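Local coordinates for probable oxidoreductase protein (Rhizobium etli, PDB 4FB5), which probably acts as a nucleotide-dependent oxidoreductase of the GFO/IDH/MocA family, with a Rossmann-type domain expected to bind the cofactor, at residues A111-E116 with M137-R143; H177-D183 with S266-N272; A188-F194 with Y236-S242. One frame throughout, in Å; residues are numbered along the deposited sequence.

Contact 1: residues A111-E116 with M137-R143; sequences AIAALE and MLATAER
Leu-115 reaches from helix 107-116 across to Thr-140 and Ala-141 of helix 131-143. CB starts the contact against the methyl CG2 of Thr-140, 3.6 Å away. With CG anti to its own carbonyl carbon (chi1 -75°), the branch swings over to the partner helix, and CD1 lands 3.7 Å from CB of Ala-141. Leu-115 also rests on Val-121 of strand 120-123, so it fills the wedge between both helices and the sheet.

One turn earlier, Ile-112 crosses Thr-140 and selenomethionine Met-137 at about a right angle. Its CG1 lies 3.8 Å from OG1 of Thr-140, while CD1 reaches 4.0 Å from CG of Met-137. The Met-137 chain then bends, bringing CE to 3.7 Å from CB of Ala-111. No hydrogen bond links the two segments: the hydroxyl of Thr-140 is bonded back to the carbonyl of Arg-136, one turn before it, and the methyl is the branch that faces Leu-115. At the exposed end, Glu-116 OE2 and Arg-143 NH2 stand 4.5 Å apart, an attraction too long for a salt bridge.

The local helix axes run nearly parallel, 16° apart with a closest approach of 9.3 Å. Two such helices, joined through the strand between them, are successive crossover connections of a Rossmann fold, packed side by side on one face of its parallel sheet.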
loop_
_atom_site.group_PDB
_atom_site.type_symbol
_atom_site.label_atom_id
_atom_site.label_comp_id
_atom_site.label_asym_id
_atom_site.label_seq_id
_atom_site.Cartn_x
_atom_site.Cartn_y
_atom_site.Cartn_z
ATOM N N ALA A 111 39.254 -16.258 -9.556
ATOM C CA ALA A 111 38.470 -17.468 -9.401
ATOM C C ALA A 111 39.195 -18.672 -10.020
ATOM O O ALA A 111 39.168 -19.782 -9.478
ATOM C CB ALA A 111 37.118 -17.270 -10.033
ATOM N N ILE A 112 39.828 -18.433 -11.163
ATOM C CA ILE A 112 40.617 -19.437 -11.850
ATOM C C ILE A 112 41.871 -19.795 -11.049
ATOM O O ILE A 112 42.111 -20.971 -10.751
ATOM C CB ILE A 112 40.993 -18.982 -13.249
ATOM C CG1 ILE A 112 39.739 -18.973 -14.130
ATOM C CG2 ILE A 112 42.041 -19.910 -13.828
ATOM C CD1 ILE A 112 39.930 -18.364 -15.506
ATOM N N ALA A 113 42.662 -18.799 -10.667
ATOM C CA ALA A 113 43.817 -19.129 -9.865
ATOM C C ALA A 113 43.339 -19.909 -8.649
ATOM O O ALA A 113 44.005 -20.830 -8.200
ATOM C CB ALA A 113 44.557 -17.903 -9.467
ATOM N N ALA A 114 42.169 -19.577 -8.129
ATOM C CA ALA A 114 41.664 -20.276 -6.958
ATOM C C ALA A 114 41.344 -21.723 -7.287
ATOM O O ALA A 114 41.797 -22.645 -6.606
ATOM C CB ALA A 114 40.440 -19.573 -6.397
ATOM N N LEU A 115 40.561 -21.911 -8.343
ATOM C CA LEU A 115 40.129 -23.237 -8.740
ATOM C C LEU A 115 41.306 -24.161 -9.016
ATOM O O LEU A 115 41.426 -25.223 -8.392
ATOM C CB LEU A 115 39.184 -23.146 -9.938
ATOM C CG LEU A 115 37.779 -22.648 -9.556
ATOM C CD1 LEU A 115 37.016 -22.209 -10.782
ATOM C CD2 LEU A 115 36.984 -23.693 -8.782
ATOM N N GLU A 116 42.172 -23.728 -9.933
ATOM C CA GLU A 116 43.450 -24.384 -10.238
ATOM C C GLU A 116 44.221 -24.780 -8.998
ATOM O O GLU A 116 44.776 -25.878 -8.964
ATOM C CB GLU A 116 44.342 -23.476 -11.096
ATOM C CG GLU A 116 44.107 -23.625 -12.606
ATOM C CD GLU A 116 44.826 -22.547 -13.439
ATOM O OE1 GLU A 116 45.477 -21.663 -12.833
ATOM O OE2 GLU A 116 44.735 -22.576 -14.697
HETATM N N MSE A 137 36.304 -19.589 -17.312
HETATM C CA MSE A 137 36.117 -19.794 -15.884
HETATM C C MSE A 137 35.403 -21.120 -15.652
HETATM O O MSE A 137 35.743 -21.890 -14.737
HETATM C CB MSE A 137 35.372 -18.635 -15.250
HETATM C CG MSE A 137 36.108 -17.289 -15.329
HETATM SE SE MSE A 137 35.047 -15.707 -14.687
HETATM C CE MSE A 137 34.907 -16.268 -12.819
ATOM N N LEU A 138 34.431 -21.396 -16.519
ATOM C CA LEU A 138 33.647 -22.608 -16.397
ATOM C C LEU A 138 34.489 -23.860 -16.722
ATOM O O LEU A 138 34.543 -24.828 -15.936
ATOM C CB LEU A 138 32.430 -22.518 -17.295
ATOM C CG LEU A 138 31.622 -23.808 -17.248
ATOM C CD1 LEU A 138 31.082 -24.137 -15.808
ATOM C CD2 LEU A 138 30.548 -23.752 -18.337
ATOM N N ALA A 139 35.144 -23.803 -17.887
ATOM C CA ALA A 139 36.064 -24.839 -18.322
ATOM C C ALA A 139 36.923 -25.188 -17.132
ATOM O O ALA A 139 36.902 -26.353 -16.684
ATOM C CB ALA A 139 36.899 -24.378 -19.496
ATOM N N THR A 140 37.605 -24.192 -16.555
ATOM C CA THR A 140 38.364 -24.484 -15.355
ATOM C C THR A 140 37.488 -25.268 -14.402
ATOM O O THR A 140 37.723 -26.454 -14.221
ATOM C CB THR A 140 38.895 -23.271 -14.634
ATOM O OG1 THR A 140 39.739 -22.516 -15.507
ATOM C CG2 THR A 140 39.674 -23.704 -13.421
ATOM N N ALA A 141 36.459 -24.628 -13.847
ATOM C CA ALA A 141 35.682 -25.175 -12.733
ATOM C C ALA A 141 35.226 -26.618 -12.922
ATOM O O ALA A 141 35.365 -27.436 -12.026
ATOM C CB ALA A 141 34.475 -24.270 -12.454
ATOM N N GLU A 142 34.630 -26.888 -14.081
ATOM C CA GLU A 142 34.279 -28.242 -14.504
ATOM C C GLU A 142 35.502 -29.127 -14.308
ATOM O O GLU A 142 35.465 -30.118 -13.566
ATOM C CB GLU A 142 33.854 -28.246 -15.981
ATOM C CG GLU A 142 32.340 -28.150 -16.193
ATOM C CD GLU A 142 31.937 -27.698 -17.616
ATOM O OE1 GLU A 142 32.806 -27.186 -18.367
ATOM O OE2 GLU A 142 30.731 -27.838 -17.976
ATOM N N ARG A 143 36.592 -28.720 -14.961
ATOM C CA ARG A 143 37.890 -29.380 -14.829
ATOM C C ARG A 143 38.362 -29.439 -13.385
ATOM O O ARG A 143 38.879 -30.457 -12.966
ATOM C CB ARG A 143 38.937 -28.698 -15.702
ATOM C CG ARG A 143 40.252 -29.424 -15.746
ATOM C CD ARG A 143 41.147 -28.871 -16.829
ATOM N NE ARG A 143 41.631 -27.526 -16.499
ATOM C CZ ARG A 143 41.287 -26.405 -17.136
ATOM N NH1 ARG A 143 40.434 -26.425 -18.170
ATOM N NH2 ARG A 143 41.815 -25.253 -16.733
#

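Contact 2: residues H177-D183 with S266-N272; sequences HVRVEMD and SAVLMAN
His-177 to Asp-183 pairs residue for residue with Ser-266 to Asn-272 as two parallel strands, their local axes 4.7 Å apart and 9° from alignment. Six backbone hydrogen bonds stitch them together, and on strand 175-183 every one belongs to Val-178, Val-180 or Met-182, each giving its N-H and taking with its C=O. The odd-numbered residues bond backbone to backbone with strand 281-288 instead.

The His-177 imidazole has CG anti to the backbone N (chi1 -177°). ND1 gives Ser-266 O a 3.2 Å hydrogen bond from well above the carbonyl plane, while Val-178 N meets the same oxygen almost head-on, so two donors grip it. Across the ring, NE2 accepts from Arg-179 NE at 2.9 Å. A phenylalanine in place of His-177 would probably leave Arg-179 NE without this acceptor, its guanidinium freer to turn, and Ser-266 O with one donor fewer. Further along, Glu-181 and selenomethionine Met-270 run side by side, CG of the former 3.7 Å from CE of the latter. The other face, with Val-178, Val-180 and Leu-269, is apolar, and helix 206-221 covers the last two.

The face bearing His-177, Arg-179 and Glu-181 meets the second subunit, whose Asp-183 and Glu-181 form salt bridges with Arg-179, and reciprocally; Glu-181 also binds Arg-281 of its own chain. Buried charges are thus matched by opposite ones, and the His-177 bond is likely to limit how the arginine can turn.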
loop_
_atom_site.group_PDB
_atom_site.type_symbol
_atom_site.label_atom_id
_atom_site.label_comp_id
_atom_site.label_asym_id
_atom_site.label_seq_id
_atom_site.Cartn_x
_atom_site.Cartn_y
_atom_site.Cartn_z
ATOM N N HIS A 177 2.362 -15.452 -18.695
ATOM C CA HIS A 177 3.056 -14.171 -18.805
ATOM C C HIS A 177 3.854 -13.790 -17.561
ATOM O O HIS A 177 3.447 -14.037 -16.427
ATOM C CB HIS A 177 2.021 -13.110 -19.043
ATOM C CG HIS A 177 2.577 -11.747 -19.259
ATOM N ND1 HIS A 177 3.720 -11.514 -19.985
ATOM C CD2 HIS A 177 2.107 -10.528 -18.901
ATOM C CE1 HIS A 177 3.946 -10.214 -20.045
ATOM N NE2 HIS A 177 2.977 -9.592 -19.402
ATOM N N VAL A 178 4.996 -13.171 -17.754
ATOM C CA VAL A 178 5.787 -12.762 -16.600
ATOM C C VAL A 178 6.428 -11.416 -16.817
ATOM O O VAL A 178 7.021 -11.216 -17.841
ATOM C CB VAL A 178 6.892 -13.763 -16.277
ATOM C CG1 VAL A 178 7.787 -13.212 -15.174
ATOM C CG2 VAL A 178 6.292 -15.093 -15.897
ATOM N N ARG A 179 6.305 -10.529 -15.827
ATOM C CA ARG A 179 6.902 -9.183 -15.811
ATOM C C ARG A 179 7.948 -9.074 -14.716
ATOM O O ARG A 179 7.713 -9.564 -13.617
ATOM C CB ARG A 179 5.810 -8.170 -15.532
ATOM C CG ARG A 179 5.004 -7.950 -16.746
ATOM C CD ARG A 179 3.724 -7.247 -16.435
ATOM N NE ARG A 179 2.693 -7.399 -17.467
ATOM C CZ ARG A 179 1.486 -6.835 -17.393
ATOM N NH1 ARG A 179 1.177 -6.099 -16.327
ATOM N NH2 ARG A 179 0.559 -7.011 -18.350
ATOM N N VAL A 180 9.071 -8.396 -14.962
ATOM C CA VAL A 180 10.147 -8.292 -13.931
ATOM C C VAL A 180 10.901 -6.991 -13.981
ATOM O O VAL A 180 11.434 -6.684 -15.010
ATOM C CB VAL A 180 11.174 -9.405 -14.103
ATOM C CG1 VAL A 180 12.207 -9.294 -13.064
ATOM C CG2 VAL A 180 10.504 -10.661 -13.874
ATOM N N GLU A 181 10.972 -6.213 -12.907
ATOM C CA GLU A 181 11.540 -4.855 -13.029
ATOM C C GLU A 181 12.666 -4.773 -12.080
ATOM O O GLU A 181 12.478 -5.098 -10.925
ATOM C CB GLU A 181 10.538 -3.758 -12.650
ATOM C CG GLU A 181 9.359 -3.523 -13.652
ATOM C CD GLU A 181 8.124 -2.761 -13.037
ATOM O OE1 GLU A 181 8.317 -1.748 -12.311
ATOM O OE2 GLU A 181 6.945 -3.150 -13.279
HETATM N N MSE A 182 13.841 -4.351 -12.510
HETATM C CA MSE A 182 14.848 -4.001 -11.503
HETATM C C MSE A 182 15.317 -2.567 -11.595
HETATM O O MSE A 182 16.000 -2.207 -12.565
HETATM C CB MSE A 182 16.051 -4.950 -11.433
HETATM C CG MSE A 182 17.049 -4.491 -10.368
HETATM SE SE MSE A 182 18.326 -5.859 -9.877
HETATM C CE MSE A 182 19.293 -5.105 -8.328
ATOM N N ASP A 183 14.964 -1.780 -10.567
ATOM C CA ASP A 183 15.273 -0.350 -10.531
ATOM C C ASP A 183 15.991 0.198 -9.284
ATOM O O ASP A 183 15.688 -0.175 -8.124
ATOM C CB ASP A 183 14.025 0.465 -10.770
ATOM C CG ASP A 183 13.148 -0.130 -11.811
ATOM O OD1 ASP A 183 13.655 -0.466 -12.923
ATOM O OD2 ASP A 183 11.925 -0.259 -11.523
ATOM N N SER A 266 6.031 -16.015 -21.994
ATOM C CA SER A 266 6.311 -14.728 -22.530
ATOM C C SER A 266 6.657 -13.788 -21.374
ATOM O O SER A 266 5.938 -13.735 -20.388
ATOM C CB SER A 266 5.097 -14.273 -23.288
ATOM O OG SER A 266 4.830 -12.911 -23.022
ATOM N N ALA A 267 7.772 -13.069 -21.475
ATOM C CA ALA A 267 8.286 -12.345 -20.323
ATOM C C ALA A 267 8.762 -10.962 -20.727
ATOM O O ALA A 267 9.224 -10.779 -21.826
ATOM C CB ALA A 267 9.385 -13.156 -19.635
ATOM N N VAL A 268 8.555 -9.970 -19.882
ATOM C CA VAL A 268 9.108 -8.639 -20.101
ATOM C C VAL A 268 10.061 -8.386 -18.972
ATOM O O VAL A 268 9.727 -8.683 -17.833
ATOM C CB VAL A 268 8.048 -7.560 -20.106
ATOM C CG1 VAL A 268 8.650 -6.216 -20.457
ATOM C CG2 VAL A 268 6.983 -7.895 -21.128
ATOM N N LEU A 269 11.246 -7.885 -19.305
ATOM C CA LEU A 269 12.282 -7.460 -18.337
ATOM C C LEU A 269 12.629 -5.961 -18.532
ATOM O O LEU A 269 12.791 -5.472 -19.642
ATOM C CB LEU A 269 13.534 -8.298 -18.472
ATOM C CG LEU A 269 14.585 -8.244 -17.365
ATOM C CD1 LEU A 269 15.220 -9.612 -17.255
ATOM C CD2 LEU A 269 15.657 -7.144 -17.534
HETATM N N MSE A 270 12.705 -5.234 -17.436
HETATM C CA MSE A 270 13.004 -3.812 -17.452
HETATM C C MSE A 270 14.035 -3.657 -16.362
HETATM O O MSE A 270 13.842 -4.175 -15.263
HETATM C CB MSE A 270 11.764 -2.995 -17.152
HETATM C CG MSE A 270 10.737 -3.203 -18.205
HETATM SE SE MSE A 270 8.849 -2.844 -17.765
HETATM C CE MSE A 270 8.296 -4.602 -17.010
ATOM N N ALA A 271 15.148 -3.012 -16.680
ATOM C CA ALA A 271 16.208 -2.774 -15.712
ATOM C C ALA A 271 16.558 -1.324 -15.901
ATOM O O ALA A 271 16.553 -0.828 -17.024
ATOM C CB ALA A 271 17.396 -3.687 -15.929
ATOM N N ASN A 272 16.734 -0.612 -14.797
ATOM C CA ASN A 272 16.959 0.832 -14.874
ATOM C C ASN A 272 17.777 1.314 -13.673
ATOM O O ASN A 272 17.405 1.066 -12.518
ATOM C CB ASN A 272 15.636 1.545 -15.013
ATOM C CG ASN A 272 15.770 3.036 -15.246
ATOM O OD1 ASN A 272 16.804 3.649 -14.990
ATOM N ND2 ASN A 272 14.678 3.640 -15.737
#

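Contact 3: residues A188-F194 with Y236-S242; sequences ADPDIFF and YPDRPLS
Arg-239 carries most of the polar contact by pushing its guanidinium into the type I turn Asp-189 to Ile-192. Its NH2 gives two hydrogen bonds, to Asp-189 O at 2.8 Å and to Ile-192 O at 3.0 Å; the second lies in the guanidinium plane and is fairly straight at 163°. NE adds a weak bond to Ile-192 O, and Pro-190 O sits over one face of the group. Two carbonyls of the turn thus accept from the cation and a third lies over its face, which would hold the turn's two ends together. Within the turn, Asp-189 OD1 accepts from Asp-191 N, an Asx turn. Two further hydrogen bonds flank the arginine: Tyr-236 OH gives to Ala-188 O, and Phe-194 N meets Pro-240 O at 2.8 Å.

Two of the aromatic contacts are CH-pi. CB of Pro-190 stands over the centre of the Tyr-236 ring, 3.7 Å from its centroid. At the opposite end of the contact, Phe-193 has CG anti to its carbonyl carbon (chi1 -65°), a setting that lays its ring face under CA of Ser-242, 3.5 Å from the centroid.

Plain apolar packing completes the seam: Phe-193 CD1 is 3.7 Å from Pro-240 CG, and CB of Phe-194 lies near CD2 of Leu-241.

In the fold, this ties the loop between strand 175-183 and helix 206-221 to the small hairpin of strands 238-240 and 246-248, where Arg-239 pairs through its backbone with Arg-247. Trp-276 packs on Ala-188, and Tyr-236 touches Ser-289 of the second subunit.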
loop_
_atom_site.group_PDB
_atom_site.type_symbol
_atom_site.label_atom_id
_atom_site.label_comp_id
_atom_site.label_asym_id
_atom_site.label_seq_id
_atom_site.Cartn_x
_atom_site.Cartn_y
_atom_site.Cartn_z
ATOM N N ALA A 188 20.878 8.221 -11.323
ATOM C CA ALA A 188 19.868 9.165 -11.763
ATOM C C ALA A 188 20.438 10.544 -11.821
ATOM O O ALA A 188 20.094 11.309 -12.693
ATOM C CB ALA A 188 18.687 9.156 -10.844
ATOM N N ASP A 189 21.301 10.869 -10.883
ATOM C CA ASP A 189 21.818 12.212 -10.805
ATOM C C ASP A 189 22.905 12.385 -11.869
ATOM O O ASP A 189 23.962 11.750 -11.825
ATOM C CB ASP A 189 22.309 12.519 -9.409
ATOM C CG ASP A 189 23.084 13.781 -9.335
ATOM O OD1 ASP A 189 23.317 14.436 -10.376
ATOM O OD2 ASP A 189 23.506 14.129 -8.213
ATOM N N PRO A 190 22.632 13.245 -12.843
ATOM C CA PRO A 190 23.578 13.371 -13.947
ATOM C C PRO A 190 24.894 14.038 -13.590
ATOM O O PRO A 190 25.786 14.025 -14.434
ATOM C CB PRO A 190 22.819 14.212 -14.988
ATOM C CG PRO A 190 21.816 14.970 -14.200
ATOM C CD PRO A 190 21.464 14.126 -12.970
ATOM N N ASP A 191 25.035 14.571 -12.367
ATOM C CA ASP A 191 26.265 15.312 -11.980
ATOM C C ASP A 191 27.303 14.537 -11.235
ATOM O O ASP A 191 28.372 15.068 -10.966
ATOM C CB ASP A 191 25.959 16.589 -11.178
ATOM C CG ASP A 191 25.255 17.634 -12.020
ATOM O OD1 ASP A 191 25.407 17.590 -13.276
ATOM O OD2 ASP A 191 24.531 18.480 -11.436
ATOM N N ILE A 192 27.001 13.301 -10.887
ATOM C CA ILE A 192 27.995 12.445 -10.269
ATOM C C ILE A 192 29.128 12.201 -11.280
ATOM O O ILE A 192 28.854 12.042 -12.492
ATOM C CB ILE A 192 27.363 11.123 -9.772
ATOM C CG1 ILE A 192 26.307 11.420 -8.711
ATOM C CG2 ILE A 192 28.429 10.141 -9.249
ATOM C CD1 ILE A 192 26.784 12.428 -7.629
ATOM N N PHE A 193 30.369 12.207 -10.804
ATOM C CA PHE A 193 31.489 12.004 -11.696
ATOM C C PHE A 193 31.452 10.654 -12.369
ATOM O O PHE A 193 31.068 9.653 -11.768
ATOM C CB PHE A 193 32.841 12.177 -10.991
ATOM C CG PHE A 193 33.097 13.587 -10.494
ATOM C CD1 PHE A 193 32.854 14.683 -11.312
ATOM C CD2 PHE A 193 33.613 13.806 -9.197
ATOM C CE1 PHE A 193 33.090 15.994 -10.845
ATOM C CE2 PHE A 193 33.847 15.109 -8.720
ATOM C CZ PHE A 193 33.580 16.210 -9.557
ATOM N N PHE A 194 31.836 10.670 -13.636
ATOM C CA PHE A 194 32.140 9.493 -14.433
ATOM C C PHE A 194 33.047 8.483 -13.716
ATOM O O PHE A 194 34.151 8.798 -13.289
ATOM C CB PHE A 194 32.821 9.955 -15.727
ATOM C CG PHE A 194 32.946 8.888 -16.751
ATOM C CD1 PHE A 194 33.916 7.871 -16.614
ATOM C CD2 PHE A 194 32.103 8.880 -17.866
ATOM C CE1 PHE A 194 34.025 6.844 -17.567
ATOM C CE2 PHE A 194 32.213 7.853 -18.837
ATOM C CZ PHE A 194 33.174 6.824 -18.677
ATOM N N TYR A 236 21.777 10.116 -20.311
ATOM C CA TYR A 236 22.705 11.275 -20.296
ATOM C C TYR A 236 23.891 11.130 -21.287
ATOM O O TYR A 236 24.662 10.162 -21.224
ATOM C CB TYR A 236 23.234 11.587 -18.862
ATOM C CG TYR A 236 22.166 11.592 -17.821
ATOM C CD1 TYR A 236 20.999 12.381 -17.983
ATOM C CD2 TYR A 236 22.268 10.790 -16.700
ATOM C CE1 TYR A 236 19.959 12.352 -17.035
ATOM C CE2 TYR A 236 21.239 10.745 -15.747
ATOM C CZ TYR A 236 20.094 11.539 -15.914
ATOM O OH TYR A 236 19.081 11.505 -14.976
ATOM N N PRO A 237 24.089 12.112 -22.193
ATOM C CA PRO A 237 25.162 11.806 -23.206
ATOM C C PRO A 237 26.555 11.738 -22.602
ATOM O O PRO A 237 27.416 11.028 -23.124
ATOM C CB PRO A 237 25.082 12.972 -24.193
ATOM C CG PRO A 237 23.753 13.670 -23.881
ATOM C CD PRO A 237 23.413 13.406 -22.437
ATOM N N ASP A 238 26.785 12.458 -21.502
ATOM C CA ASP A 238 28.156 12.621 -20.990
ATOM C C ASP A 238 28.095 12.844 -19.512
ATOM O O ASP A 238 27.030 13.110 -19.024
ATOM C CB ASP A 238 28.971 13.719 -21.748
ATOM C CG ASP A 238 28.437 15.188 -21.518
ATOM O OD1 ASP A 238 27.272 15.403 -21.043
ATOM O OD2 ASP A 238 29.204 16.152 -21.841
ATOM N N ARG A 239 29.210 12.811 -18.791
ATOM C CA ARG A 239 29.174 13.143 -17.361
ATOM C C ARG A 239 30.492 13.771 -16.930
ATOM O O ARG A 239 31.535 13.428 -17.488
ATOM C CB ARG A 239 28.887 11.893 -16.526
ATOM C CG ARG A 239 28.209 10.774 -17.297
ATOM C CD ARG A 239 27.487 9.818 -16.362
ATOM N NE ARG A 239 27.358 10.364 -15.015
ATOM C CZ ARG A 239 26.291 10.200 -14.241
ATOM N NH1 ARG A 239 25.251 9.504 -14.680
ATOM N NH2 ARG A 239 26.261 10.734 -13.027
ATOM N N PRO A 240 30.485 14.687 -15.957
ATOM C CA PRO A 240 31.789 15.281 -15.617
ATOM C C PRO A 240 32.840 14.244 -15.144
ATOM O O PRO A 240 32.500 13.192 -14.637
ATOM C CB PRO A 240 31.438 16.232 -14.465
ATOM C CG PRO A 240 30.245 15.565 -13.822
ATOM C CD PRO A 240 29.427 15.096 -15.012
ATOM N N LEU A 241 34.100 14.607 -15.365
ATOM C CA LEU A 241 35.312 13.966 -14.825
ATOM C C LEU A 241 35.787 14.678 -13.560
ATOM O O LEU A 241 35.799 15.923 -13.469
ATOM C CB LEU A 241 36.465 14.035 -15.845
ATOM C CG LEU A 241 36.278 13.238 -17.133
ATOM C CD1 LEU A 241 37.045 13.818 -18.361
ATOM C CD2 LEU A 241 36.493 11.723 -16.883
ATOM N N SER A 242 36.216 13.872 -12.600
ATOM C CA SER A 242 36.590 14.386 -11.304
ATOM C C SER A 242 37.833 15.260 -11.420
ATOM O O SER A 242 38.040 16.173 -10.625
ATOM C CB SER A 242 36.828 13.237 -10.348
ATOM O OG SER A 242 37.637 12.269 -10.964
#

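How the contacts relate
Contact 1 belongs to the Rossmann-type domain, whereas contacts 2 and 3 lie in the range of the C-terminal domain; the centres of contacts 1 and 2 are 32 Å apart, on opposite sides of the chain's centre. Contact 2 is the wholly buried one, inside the large mixed sheet; the other two are partly buried. Each is held differently: apolar contact between helices in the first, a regular backbone ladder plus charges in the second, and an arginine bonded to loop carbonyls, with CH-pi contacts, in the third. Contact 3 is nested within the chain loop that contact 2 closes, nearest atoms about 7 Å apart, and both reach the second subunit, contact 2 far more extensively.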